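Local coordinates for protein protease Do-like 1, chloroplastic (Arabidopsis thaliana, PDB 3QO6) that acts as a chloroplast serine protease of the HtrA type, required at high temperature and possibly involved in degrading damaged proteins, at residues G236-A240 against V253-P259; P263-L269 against I326-E331; F96-K100 against K229-P233. All coordinates share one frame; numbering follows the deposited sequence.

Interaction 1. Residues G236-A240 against V253-P259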
ATOM      1  N   GLY B 236      25.679 -13.102  31.751  1.00 69.50           N
ATOM      2  CA  GLY B 236      26.342 -13.809  30.689  1.00 70.29           C
ATOM      3  C   GLY B 236      25.461 -14.861  30.037  1.00 73.50           C
ATOM      4  O   GLY B 236      25.934 -15.964  29.737  1.00 71.76           O
ATOM      5  N   ILE B 237      24.174 -14.555  29.843  1.00 74.94           N
ATOM      6  CA  ILE B 237      23.291 -15.508  29.151  1.00 75.60           C
ATOM      7  C   ILE B 237      22.432 -14.852  28.068  1.00 75.14           C
ATOM      8  O   ILE B 237      22.043 -13.690  28.188  1.00 71.57           O
ATOM      9  CB  ILE B 237      22.328 -16.244  30.110  1.00 72.96           C
ATOM     10  CG1 ILE B 237      21.237 -15.306  30.593  1.00 75.22           C
ATOM     11  CG2 ILE B 237      23.071 -16.733  31.318  1.00 77.15           C
ATOM     12  CD1 ILE B 237      20.133 -16.031  31.293  1.00 76.17           C
ATOM     13  N   LYS B 238      22.190 -15.596  26.989  1.00 79.88           N
ATOM     14  CA  LYS B 238      21.300 -15.147  25.907  1.00 80.63           C
ATOM     15  C   LYS B 238      20.063 -15.987  26.136  1.00 78.28           C
ATOM     16  O   LYS B 238      20.142 -17.201  26.151  1.00 76.37           O
ATOM     17  CB  LYS B 238      21.853 -15.460  24.519  1.00 80.25           C
ATOM     18  CG  LYS B 238      22.775 -14.392  23.965  1.00 87.73           C
ATOM     19  CD  LYS B 238      23.357 -14.806  22.624  1.00 96.49           C
ATOM     20  CE  LYS B 238      24.407 -13.819  22.087  1.00 99.38           C
ATOM     21  NZ  LYS B 238      24.947 -14.271  20.754  1.00 99.22           N
ATOM     22  N   PHE B 239      18.927 -15.354  26.365  1.00 79.70           N
ATOM     23  CA  PHE B 239      17.731 -16.137  26.570  1.00 81.13           C
ATOM     24  C   PHE B 239      16.746 -16.031  25.432  1.00 84.06           C
ATOM     25  O   PHE B 239      16.907 -15.239  24.486  1.00 80.89           O
ATOM     26  CB  PHE B 239      17.031 -15.773  27.876  1.00 76.17           C
ATOM     27  CG  PHE B 239      16.774 -14.329  28.036  1.00 76.64           C
ATOM     28  CD1 PHE B 239      17.787 -13.476  28.416  1.00 79.34           C
ATOM     29  CD2 PHE B 239      15.521 -13.814  27.806  1.00 77.69           C
ATOM     30  CE1 PHE B 239      17.550 -12.129  28.570  1.00 79.58           C
ATOM     31  CE2 PHE B 239      15.272 -12.473  27.956  1.00 79.10           C
ATOM     32  CZ  PHE B 239      16.285 -11.625  28.338  1.00 80.67           C
ATOM     33  N   ALA B 240      15.726 -16.873  25.536  1.00 86.85           N
ATOM     34  CA  ALA B 240      14.672 -16.929  24.554  1.00 89.25           C
ATOM     35  C   ALA B 240      13.666 -15.850  24.895  1.00 90.10           C
ATOM     36  O   ALA B 240      13.382 -15.617  26.064  1.00 86.36           O
ATOM     37  CB  ALA B 240      14.014 -18.304  24.592  1.00 90.81           C
ATOM     38  N   VAL B 253      12.499 -17.998  32.575  1.00 88.91           N
ATOM     39  CA  VAL B 253      13.327 -17.651  31.411  1.00 84.02           C
ATOM     40  C   VAL B 253      14.198 -18.823  30.982  1.00 84.10           C
ATOM     41  O   VAL B 253      14.978 -19.351  31.776  1.00 85.29           O
ATOM     42  CB  VAL B 253      14.281 -16.468  31.714  1.00 81.63           C
ATOM     43  CG1 VAL B 253      14.890 -15.955  30.438  1.00 79.89           C
ATOM     44  CG2 VAL B 253      13.550 -15.376  32.414  1.00 77.45           C
ATOM     45  N   LEU B 254      14.087 -19.209  29.718  1.00 81.50           N
ATOM     46  CA  LEU B 254      14.861 -20.325  29.177  1.00 79.85           C
ATOM     47  C   LEU B 254      16.243 -19.850  28.744  1.00 77.72           C
ATOM     48  O   LEU B 254      16.341 -19.057  27.805  1.00 78.89           O
ATOM     49  CB  LEU B 254      14.128 -20.892  27.954  1.00 81.34           C
ATOM     50  CG  LEU B 254      14.559 -22.181  27.253  1.00 81.84           C
ATOM     51  CD1 LEU B 254      13.726 -22.320  25.998  1.00 81.07           C
ATOM     52  CD2 LEU B 254      16.016 -22.167  26.891  1.00 85.69           C
ATOM     53  N   VAL B 255      17.319 -20.308  29.382  1.00 75.71           N
ATOM     54  CA  VAL B 255      18.602 -19.837  28.888  1.00 74.55           C
ATOM     55  C   VAL B 255      18.924 -20.651  27.641  1.00 74.53           C
ATOM     56  O   VAL B 255      18.841 -21.870  27.633  1.00 75.15           O
ATOM     57  CB  VAL B 255      19.797 -19.894  29.941  1.00 74.13           C
ATOM     58  CG1 VAL B 255      19.286 -19.848  31.372  1.00 65.71           C
ATOM     59  CG2 VAL B 255      20.689 -21.055  29.677  1.00 68.00           C
ATOM     60  N   LEU B 256      19.227 -19.950  26.562  1.00 73.52           N
ATOM     61  CA  LEU B 256      19.552 -20.587  25.318  1.00 73.45           C
ATOM     62  C   LEU B 256      21.049 -20.831  25.301  1.00 78.76           C
ATOM     63  O   LEU B 256      21.512 -21.879  24.849  1.00 82.15           O
ATOM     64  CB  LEU B 256      19.153 -19.677  24.163  1.00 72.30           C
ATOM     65  CG  LEU B 256      17.660 -19.309  24.128  1.00 74.42           C
ATOM     66  CD1 LEU B 256      17.369 -18.399  22.937  1.00 67.42           C
ATOM     67  CD2 LEU B 256      16.821 -20.582  24.039  1.00 72.47           C
ATOM     68  N   ASP B 257      21.815 -19.865  25.804  1.00 82.21           N
ATOM     69  CA  ASP B 257      23.275 -19.999  25.823  1.00 81.02           C
ATOM     70  C   ASP B 257      23.951 -19.296  27.003  1.00 80.48           C
ATOM     71  O   ASP B 257      23.577 -18.179  27.399  1.00 79.26           O
ATOM     72  CB  ASP B 257      23.876 -19.461  24.521  1.00 81.41           C
ATOM     73  CG  ASP B 257      25.304 -19.915  24.306  1.00 81.33           C
ATOM     74  OD1 ASP B 257      26.117 -19.126  23.795  1.00 82.81           O
ATOM     75  OD2 ASP B 257      25.620 -21.071  24.632  1.00 88.21           O
ATOM     76  N   ALA B 258      24.945 -19.977  27.563  1.00 79.02           N
ATOM     77  CA  ALA B 258      25.726 -19.458  28.680  1.00 75.90           C
ATOM     78  C   ALA B 258      27.148 -19.775  28.289  1.00 75.58           C
ATOM     79  O   ALA B 258      27.667 -20.862  28.608  1.00 73.78           O
ATOM     80  CB  ALA B 258      25.369 -20.165  29.974  1.00 73.35           C
ATOM     81  N   PRO B 259      27.790 -18.841  27.562  1.00 75.78           N
ATOM     82  CA  PRO B 259      29.172 -18.946  27.079  1.00 78.77           C
ATOM     83  C   PRO B 259      30.074 -19.296  28.256  1.00 82.15           C
ATOM     84  O   PRO B 259      29.973 -18.692  29.325  1.00 83.95           O
ATOM     85  CB  PRO B 259      29.452 -17.556  26.521  1.00 77.03           C
ATOM     86  CG  PRO B 259      28.097 -17.080  26.069  1.00 74.48           C
ATOM     87  CD  PRO B 259      27.231 -17.517  27.234  1.00 75.93           C
TER
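Strand 238-239 pairs antiparallel with strand 253-257, and the pairing slips by one residue at a classic beta bulge, where Leu-256 and Asp-257 both stand opposite Lys-238. Lys-238 O takes two amides in its carbonyl plane, Leu-256 N at 2.9 Å and Asp-257 N at 3.2 Å. The psi of Leu-256, -40°, turns the next peptide so that the N-H of Asp-257 reaches the same oxygen. In return Lys-238 N donates to Asp-257 O at 3.0 Å, and past the bulge Ala-240 N reaches Leu-254 O at 3.2 Å. The isobutyl group of Leu-256 lies alongside the other backbone, with CG and CD1 against Ala-240 N and CD2 3.7 Å from Ala-240 CB. Phe-239 carries its CG between its own N and carbonyl carbon (chi1 52°), which lifts the ring off the partner strand. It therefore meets Val-253 with its root, CB lying 3.3 Å from Val-253 CG1, and the same methyl also reaches CG and CD2 at an oblique angle to the ring. Ile-237 crosses Val-255 at about a right angle, CD1 to CG1 at 3.9 Å, and both lean on Ile-286 of strand 285-289. Lys-238 and Asp-257 share a face of the sheet with their CB atoms 4.5 Å apart, but the lysine chain leads away and makes no ion pair with Asp-257, and Leu-45 of a second subunit packs on both residues. Phe-239 packs on a modified side chain of the bound peptide. With the backbone N and O of Lys-238 both taken up by strand 253-257, Gly-236, Ile-237 and Phe-239 offer backbone hydrogen bonds to the peptide, consistent with the peptide-binding groove of a PDZ domain.

Interaction 2. Residues P263-L269 against I326-E331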
ATOM      1  N   PRO B 263      29.838 -15.135  33.396  1.00 64.75           N
ATOM      2  CA  PRO B 263      29.457 -15.500  34.762  1.00 66.01           C
ATOM      3  C   PRO B 263      28.664 -16.778  34.949  1.00 72.59           C
ATOM      4  O   PRO B 263      29.109 -17.666  35.675  1.00 74.06           O
ATOM      5  CB  PRO B 263      28.716 -14.275  35.249  1.00 65.30           C
ATOM      6  CG  PRO B 263      29.440 -13.175  34.557  1.00 64.91           C
ATOM      7  CD  PRO B 263      29.596 -13.707  33.155  1.00 63.30           C
ATOM      8  N   ALA B 264      27.495 -16.890  34.319  1.00 77.88           N
ATOM      9  CA  ALA B 264      26.683 -18.113  34.449  1.00 77.67           C
ATOM     10  C   ALA B 264      27.413 -19.293  33.796  1.00 76.86           C
ATOM     11  O   ALA B 264      27.202 -20.466  34.146  1.00 71.98           O
ATOM     12  CB  ALA B 264      25.326 -17.916  33.806  1.00 78.77           C
ATOM     13  N   GLY B 265      28.270 -18.976  32.836  1.00 76.86           N
ATOM     14  CA  GLY B 265      29.037 -20.031  32.202  1.00 80.04           C
ATOM     15  C   GLY B 265      30.001 -20.643  33.217  1.00 80.17           C
ATOM     16  O   GLY B 265      29.939 -21.843  33.482  1.00 81.07           O
ATOM     17  N   LYS B 266      30.883 -19.817  33.790  1.00 79.54           N
ATOM     18  CA  LYS B 266      31.852 -20.274  34.782  1.00 75.09           C
ATOM     19  C   LYS B 266      31.123 -20.877  35.966  1.00 76.50           C
ATOM     20  O   LYS B 266      31.664 -21.743  36.654  1.00 81.49           O
ATOM     21  CB  LYS B 266      32.725 -19.121  35.270  1.00 70.48           C
ATOM     22  CG  LYS B 266      33.530 -18.445  34.182  1.00 73.64           C
ATOM     23  CD  LYS B 266      34.042 -17.090  34.637  1.00 72.81           C
ATOM     24  CE  LYS B 266      34.526 -16.295  33.456  1.00 74.76           C
ATOM     25  NZ  LYS B 266      35.070 -14.960  33.841  1.00 83.66           N
ATOM     26  N   ALA B 267      29.897 -20.423  36.211  1.00 73.90           N
ATOM     27  CA  ALA B 267      29.107 -20.947  37.314  1.00 73.16           C
ATOM     28  C   ALA B 267      28.388 -22.212  36.906  1.00 77.17           C
ATOM     29  O   ALA B 267      27.628 -22.764  37.710  1.00 79.17           O
ATOM     30  CB  ALA B 267      28.094 -19.928  37.779  1.00 75.15           C
ATOM     31  N   GLY B 268      28.592 -22.637  35.652  1.00 77.71           N
ATOM     32  CA  GLY B 268      27.979 -23.861  35.142  1.00 79.66           C
ATOM     33  C   GLY B 268      26.483 -23.984  34.784  1.00 82.05           C
ATOM     34  O   GLY B 268      25.897 -25.080  34.949  1.00 78.60           O
ATOM     35  N   LEU B 269      25.849 -22.900  34.321  1.00 78.65           N
ATOM     36  CA  LEU B 269      24.452 -22.985  33.899  1.00 77.32           C
ATOM     37  C   LEU B 269      24.454 -23.674  32.535  1.00 78.72           C
ATOM     38  O   LEU B 269      25.365 -23.455  31.725  1.00 75.49           O
ATOM     39  CB  LEU B 269      23.828 -21.604  33.762  1.00 74.89           C
ATOM     40  CG  LEU B 269      22.992 -21.178  34.958  1.00 76.92           C
ATOM     41  CD1 LEU B 269      23.899 -21.051  36.179  1.00 79.04           C
ATOM     42  CD2 LEU B 269      22.274 -19.863  34.644  1.00 74.61           C
ATOM     43  N   ILE B 326      22.068 -21.768  42.066  1.00 95.96           N
ATOM     44  CA  ILE B 326      23.447 -21.573  41.618  1.00 90.17           C
ATOM     45  C   ILE B 326      23.895 -20.153  41.901  1.00 89.84           C
ATOM     46  O   ILE B 326      23.172 -19.192  41.644  1.00 91.63           O
ATOM     47  CB  ILE B 326      23.592 -21.872  40.102  1.00 86.84           C
ATOM     48  CG1 ILE B 326      23.188 -23.322  39.836  1.00 85.33           C
ATOM     49  CG2 ILE B 326      25.027 -21.627  39.638  1.00 84.31           C
ATOM     50  CD1 ILE B 326      23.390 -23.781  38.426  1.00 88.43           C
ATOM     51  N   SER B 327      25.076 -20.008  42.468  1.00 87.65           N
ATOM     52  CA  SER B 327      25.540 -18.672  42.734  1.00 86.45           C
ATOM     53  C   SER B 327      26.390 -18.201  41.569  1.00 84.06           C
ATOM     54  O   SER B 327      27.309 -18.890  41.116  1.00 79.85           O
ATOM     55  CB  SER B 327      26.318 -18.612  44.054  1.00 88.65           C
ATOM     56  OG  SER B 327      25.466 -18.223  45.125  1.00 89.72           O
ATOM     57  N   VAL B 328      26.051 -17.024  41.066  1.00 82.41           N
ATOM     58  CA  VAL B 328      26.791 -16.449  39.964  1.00 82.29           C
ATOM     59  C   VAL B 328      27.257 -15.068  40.373  1.00 83.08           C
ATOM     60  O   VAL B 328      26.494 -14.298  40.952  1.00 81.74           O
ATOM     61  CB  VAL B 328      25.906 -16.320  38.721  1.00 80.66           C
ATOM     62  CG1 VAL B 328      26.739 -15.883  37.527  1.00 81.61           C
ATOM     63  CG2 VAL B 328      25.239 -17.645  38.435  1.00 79.76           C
ATOM     64  N   THR B 329      28.519 -14.762  40.111  1.00 84.61           N
ATOM     65  CA  THR B 329      29.025 -13.426  40.427  1.00 85.76           C
ATOM     66  C   THR B 329      29.065 -12.637  39.118  1.00 84.15           C
ATOM     67  O   THR B 329      29.781 -12.983  38.169  1.00 81.68           O
ATOM     68  CB  THR B 329      30.435 -13.450  41.074  1.00 84.64           C
ATOM     69  OG1 THR B 329      30.976 -14.772  41.020  1.00 84.62           O
ATOM     70  CG2 THR B 329      30.351 -13.012  42.522  1.00 88.05           C
ATOM     71  N   LEU B 330      28.278 -11.572  39.082  1.00 82.44           N
ATOM     72  CA  LEU B 330      28.173 -10.755  37.896  1.00 84.11           C
ATOM     73  C   LEU B 330      29.431 -10.002  37.510  1.00 84.82           C
ATOM     74  O   LEU B 330      30.032  -9.321  38.335  1.00 90.04           O
ATOM     75  CB  LEU B 330      26.997  -9.779  38.054  1.00 84.01           C
ATOM     76  CG  LEU B 330      25.608 -10.413  38.167  1.00 78.47           C
ATOM     77  CD1 LEU B 330      25.313 -10.701  39.591  1.00 79.55           C
ATOM     78  CD2 LEU B 330      24.576  -9.465  37.635  1.00 83.50           C
ATOM     79  N   GLU B 331      29.819 -10.121  36.245  1.00 84.02           N
ATOM     80  CA  GLU B 331      30.996  -9.434  35.727  1.00 84.60           C
ATOM     81  C   GLU B 331      30.578  -8.366  34.738  1.00 84.30           C
ATOM     82  O   GLU B 331      29.503  -8.444  34.140  1.00 85.21           O
ATOM     83  CB  GLU B 331      31.903 -10.409  34.993  1.00 85.66           C
ATOM     84  CG  GLU B 331      32.312 -11.590  35.814  1.00 91.60           C
ATOM     85  CD  GLU B 331      32.819 -12.712  34.943  1.00 94.38           C
ATOM     86  OE1 GLU B 331      33.131 -13.790  35.484  1.00 96.31           O
ATOM     87  OE2 GLU B 331      32.901 -12.516  33.710  1.00 97.01           O
TER
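The carboxylate of Glu-331 is approached by two partners: Lys-266 NZ comes to OE1 on its syn side, 26° out of the carboxylate plane, and the proline ring brings Pro-263 CD towards OE2. In the same ring Pro-263 CG lies 3.4 Å from Glu-331 CD. The salt bridge is 2.8 Å long from Lys-266 NZ to Glu-331 OE1. Both chains are extended beyond CG and cross at a slant, so that their charged ends meet beyond the proline ring. An alanine in place of Glu-331 would probably leave the Lys-266 ammonium without this anionic mate and uncover one side of the Pro-263 ring.

Deeper in, Val-328 divides its two methyls between Pro-263 and Ala-267. CG1, anti to the valine N (chi1 -173°), presses on Pro-263 CB at 3.4 Å, while CG2 meets Ala-267 CB at 3.7 Å. Leu-269 and Ile-326 lie antiparallel alongside one another, their CD1 atoms 3.6 Å apart. Leu-269 is placed there by a Schellman motif: Gly-268, with positive phi, ends the helix as its N bonds to Gly-265 O and Leu-269 N to Ala-264 O. A short helix packed on an antiparallel sheet through small and branched residues, with an ion pair at its margin, fits the PDZ fold, here probably circularly permuted as in other HtrA proteases.

Interaction 3. Residues F96-K100 against K229-P233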
ATOM      1  N   PHE B  96      28.257   7.695  26.629  1.00 74.33           N
ATOM      2  CA  PHE B  96      26.850   7.360  26.584  1.00 72.05           C
ATOM      3  C   PHE B  96      26.421   5.983  27.115  1.00 73.81           C
ATOM      4  O   PHE B  96      27.180   5.016  27.104  1.00 73.82           O
ATOM      5  CB  PHE B  96      26.382   7.519  25.144  1.00 70.54           C
ATOM      6  CG  PHE B  96      27.028   6.558  24.186  1.00 70.49           C
ATOM      7  CD1 PHE B  96      26.610   5.225  24.121  1.00 70.29           C
ATOM      8  CD2 PHE B  96      28.079   6.974  23.358  1.00 68.76           C
ATOM      9  CE1 PHE B  96      27.237   4.307  23.236  1.00 68.68           C
ATOM     10  CE2 PHE B  96      28.711   6.068  22.472  1.00 64.14           C
ATOM     11  CZ  PHE B  96      28.291   4.739  22.415  1.00 61.82           C
ATOM     12  N   ASP B  97      25.167   5.906  27.558  1.00 74.03           N
ATOM     13  CA  ASP B  97      24.590   4.677  28.094  1.00 71.26           C
ATOM     14  C   ASP B  97      23.438   4.246  27.203  1.00 71.41           C
ATOM     15  O   ASP B  97      22.385   4.858  27.250  1.00 71.03           O
ATOM     16  CB  ASP B  97      24.044   4.940  29.485  1.00 70.11           C
ATOM     17  CG  ASP B  97      23.635   3.685  30.182  1.00 70.81           C
ATOM     18  OD1 ASP B  97      23.346   2.673  29.503  1.00 77.28           O
ATOM     19  OD2 ASP B  97      23.597   3.710  31.420  1.00 75.75           O
ATOM     20  N   GLN B  98      23.616   3.194  26.414  1.00 72.19           N
ATOM     21  CA  GLN B  98      22.561   2.744  25.506  1.00 75.52           C
ATOM     22  C   GLN B  98      21.327   2.191  26.182  1.00 75.91           C
ATOM     23  O   GLN B  98      20.224   2.283  25.651  1.00 79.86           O
ATOM     24  CB  GLN B  98      23.071   1.662  24.568  1.00 79.21           C
ATOM     25  CG  GLN B  98      23.982   2.138  23.488  1.00 91.65           C
ATOM     26  CD  GLN B  98      24.096   1.098  22.398  1.00 98.60           C
ATOM     27  OE1 GLN B  98      24.140  -0.099  22.689  1.00101.78           O
ATOM     28  NE2 GLN B  98      24.147   1.541  21.136  1.00100.72           N
ATOM     29  N   ASP B  99      21.508   1.597  27.345  1.00 74.83           N
ATOM     30  CA  ASP B  99      20.379   1.019  28.018  1.00 75.81           C
ATOM     31  C   ASP B  99      19.368   2.025  28.479  1.00 72.71           C
ATOM     32  O   ASP B  99      18.179   1.795  28.338  1.00 74.78           O
ATOM     33  CB  ASP B  99      20.845   0.156  29.181  1.00 80.77           C
ATOM     34  CG  ASP B  99      21.421  -1.151  28.711  1.00 85.00           C
ATOM     35  OD1 ASP B  99      21.113  -1.565  27.562  1.00 85.40           O
ATOM     36  OD2 ASP B  99      22.166  -1.770  29.492  1.00 92.59           O
ATOM     37  N   LYS B 100      19.829   3.139  29.021  1.00 69.58           N
ATOM     38  CA  LYS B 100      18.919   4.163  29.493  1.00 67.80           C
ATOM     39  C   LYS B 100      18.831   5.310  28.495  1.00 65.65           C
ATOM     40  O   LYS B 100      18.373   6.399  28.831  1.00 66.41           O
ATOM     41  CB  LYS B 100      19.390   4.673  30.852  1.00 72.42           C
ATOM     42  CG  LYS B 100      19.695   3.568  31.851  1.00 77.05           C
ATOM     43  CD  LYS B 100      18.424   2.827  32.205  1.00 80.76           C
ATOM     44  CE  LYS B 100      18.651   1.725  33.225  1.00 85.16           C
ATOM     45  NZ  LYS B 100      17.376   0.947  33.434  1.00 91.14           N
ATOM     46  N   LYS B 229      31.969   6.223  30.393  1.00 65.73           N
ATOM     47  CA  LYS B 229      31.352   4.925  30.155  1.00 67.33           C
ATOM     48  C   LYS B 229      30.616   4.607  31.432  1.00 69.08           C
ATOM     49  O   LYS B 229      30.884   5.214  32.464  1.00 70.19           O
ATOM     50  CB  LYS B 229      32.446   3.872  29.875  1.00 70.75           C
ATOM     51  CG  LYS B 229      32.192   2.444  30.414  1.00 73.15           C
ATOM     52  CD  LYS B 229      33.159   1.419  29.767  1.00 76.88           C
ATOM     53  CE  LYS B 229      32.797  -0.070  30.074  1.00 78.50           C
ATOM     54  NZ  LYS B 229      33.345  -0.704  31.356  1.00 79.11           N
ATOM     55  N   VAL B 230      29.669   3.683  31.365  1.00 68.94           N
ATOM     56  CA  VAL B 230      28.930   3.271  32.545  1.00 71.15           C
ATOM     57  C   VAL B 230      29.165   1.789  32.596  1.00 73.62           C
ATOM     58  O   VAL B 230      29.070   1.117  31.576  1.00 76.70           O
ATOM     59  CB  VAL B 230      27.422   3.554  32.420  1.00 69.10           C
ATOM     60  CG1 VAL B 230      26.653   2.661  33.341  1.00 70.51           C
ATOM     61  CG2 VAL B 230      27.137   4.980  32.818  1.00 69.75           C
ATOM     62  N   THR B 231      29.491   1.262  33.762  1.00 74.55           N
ATOM     63  CA  THR B 231      29.753  -0.165  33.810  1.00 76.89           C
ATOM     64  C   THR B 231      28.593  -0.909  34.423  1.00 79.13           C
ATOM     65  O   THR B 231      28.227  -0.701  35.597  1.00 82.98           O
ATOM     66  CB  THR B 231      31.081  -0.462  34.549  1.00 76.69           C
ATOM     67  OG1 THR B 231      32.169  -0.026  33.727  1.00 74.11           O
ATOM     68  CG2 THR B 231      31.234  -1.950  34.833  1.00 73.73           C
ATOM     69  N   ARG B 232      28.017  -1.783  33.604  1.00 77.10           N
ATOM     70  CA  ARG B 232      26.859  -2.559  34.001  1.00 76.19           C
ATOM     71  C   ARG B 232      27.126  -4.052  34.055  1.00 73.85           C
ATOM     72  O   ARG B 232      27.771  -4.634  33.182  1.00 74.42           O
ATOM     73  CB  ARG B 232      25.707  -2.255  33.031  1.00 85.05           C
ATOM     74  CG  ARG B 232      25.313  -0.760  32.940  1.00 82.31           C
ATOM     75  CD  ARG B 232      24.289  -0.544  31.838  1.00 86.10           C
ATOM     76  NE  ARG B 232      23.548   0.702  31.994  1.00 90.13           N
ATOM     77  CZ  ARG B 232      22.982   1.093  33.134  1.00 93.48           C
ATOM     78  NH1 ARG B 232      23.080   0.339  34.227  1.00 94.81           N
ATOM     79  NH2 ARG B 232      22.298   2.230  33.183  1.00 95.32           N
ATOM     80  N   PRO B 233      26.587  -4.706  35.078  1.00 74.06           N
ATOM     81  CA  PRO B 233      26.737  -6.151  35.314  1.00 71.76           C
ATOM     82  C   PRO B 233      26.006  -7.060  34.325  1.00 69.33           C
ATOM     83  O   PRO B 233      25.001  -6.672  33.756  1.00 70.26           O
ATOM     84  CB  PRO B 233      26.172  -6.314  36.717  1.00 73.90           C
ATOM     85  CG  PRO B 233      25.000  -5.299  36.682  1.00 74.00           C
ATOM     86  CD  PRO B 233      25.622  -4.096  36.015  1.00 70.65           C
TER
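Asp-97 grips Arg-232 through the side of its guanidinium, by NE and NH2, yet the two flat groups are turned 48° apart, and one N-H alone points squarely at its oxygen. That straight bond runs from Arg-232 NE to Asp-97 OD1, 3.2 Å long with 177° at the hydrogen, within the guanidinium plane and on the syn side of the oxygen. Asp-97 OD2 sits closer to Arg-232 NH2, at 2.6 Å, but the bond is bent and weak, and a second weak one joins OD2 to NE. The arginine chain runs extended from CG to NE to get there. Val-230 CG1 lies over one face of the guanidinium, towards its rim, 3.9 Å above the plane. Asp-99 OD2 adds a long ion pair, 3.8 Å from Arg-232 NE and well out of the plane, attracting by charge alone. Lys-100, bent at chi2, brings its methylenes up to NH2, while its own NZ goes to Asp-305 of the PDZ domain in a salt bridge. Two aspartates from the protease domain thus probably offset the charge of one arginine in the loop between helix 214-227 and strand 233-234, tying that connection to the end of strand 88-97 and the turn after it.

Overall arrangement
Interactions 1 and 2 belong to the PDZ domain and lie about 12 Å apart, centre to centre. They are in direct touch: Ile-237 CG2 packs on Ala-264 CB at 3.6 Å, and Ala-258 CB rests on Leu-269 O, so the peptide-binding edge at 236-240 sits beside the helix that strand 326-332 backs. Interaction 3 lies about 21 Å from the centre of either, at the junction with the protease domain. Its segment 229-233 leads on in the chain to 236-240, and Pro-233 CB meets Leu-330 CD2 at 3.6 Å. Lys-100 comes about 6 Å from the predicted charge-relay Asp-101, side chain to side chain, which puts interaction 3 nearest the catalytic site.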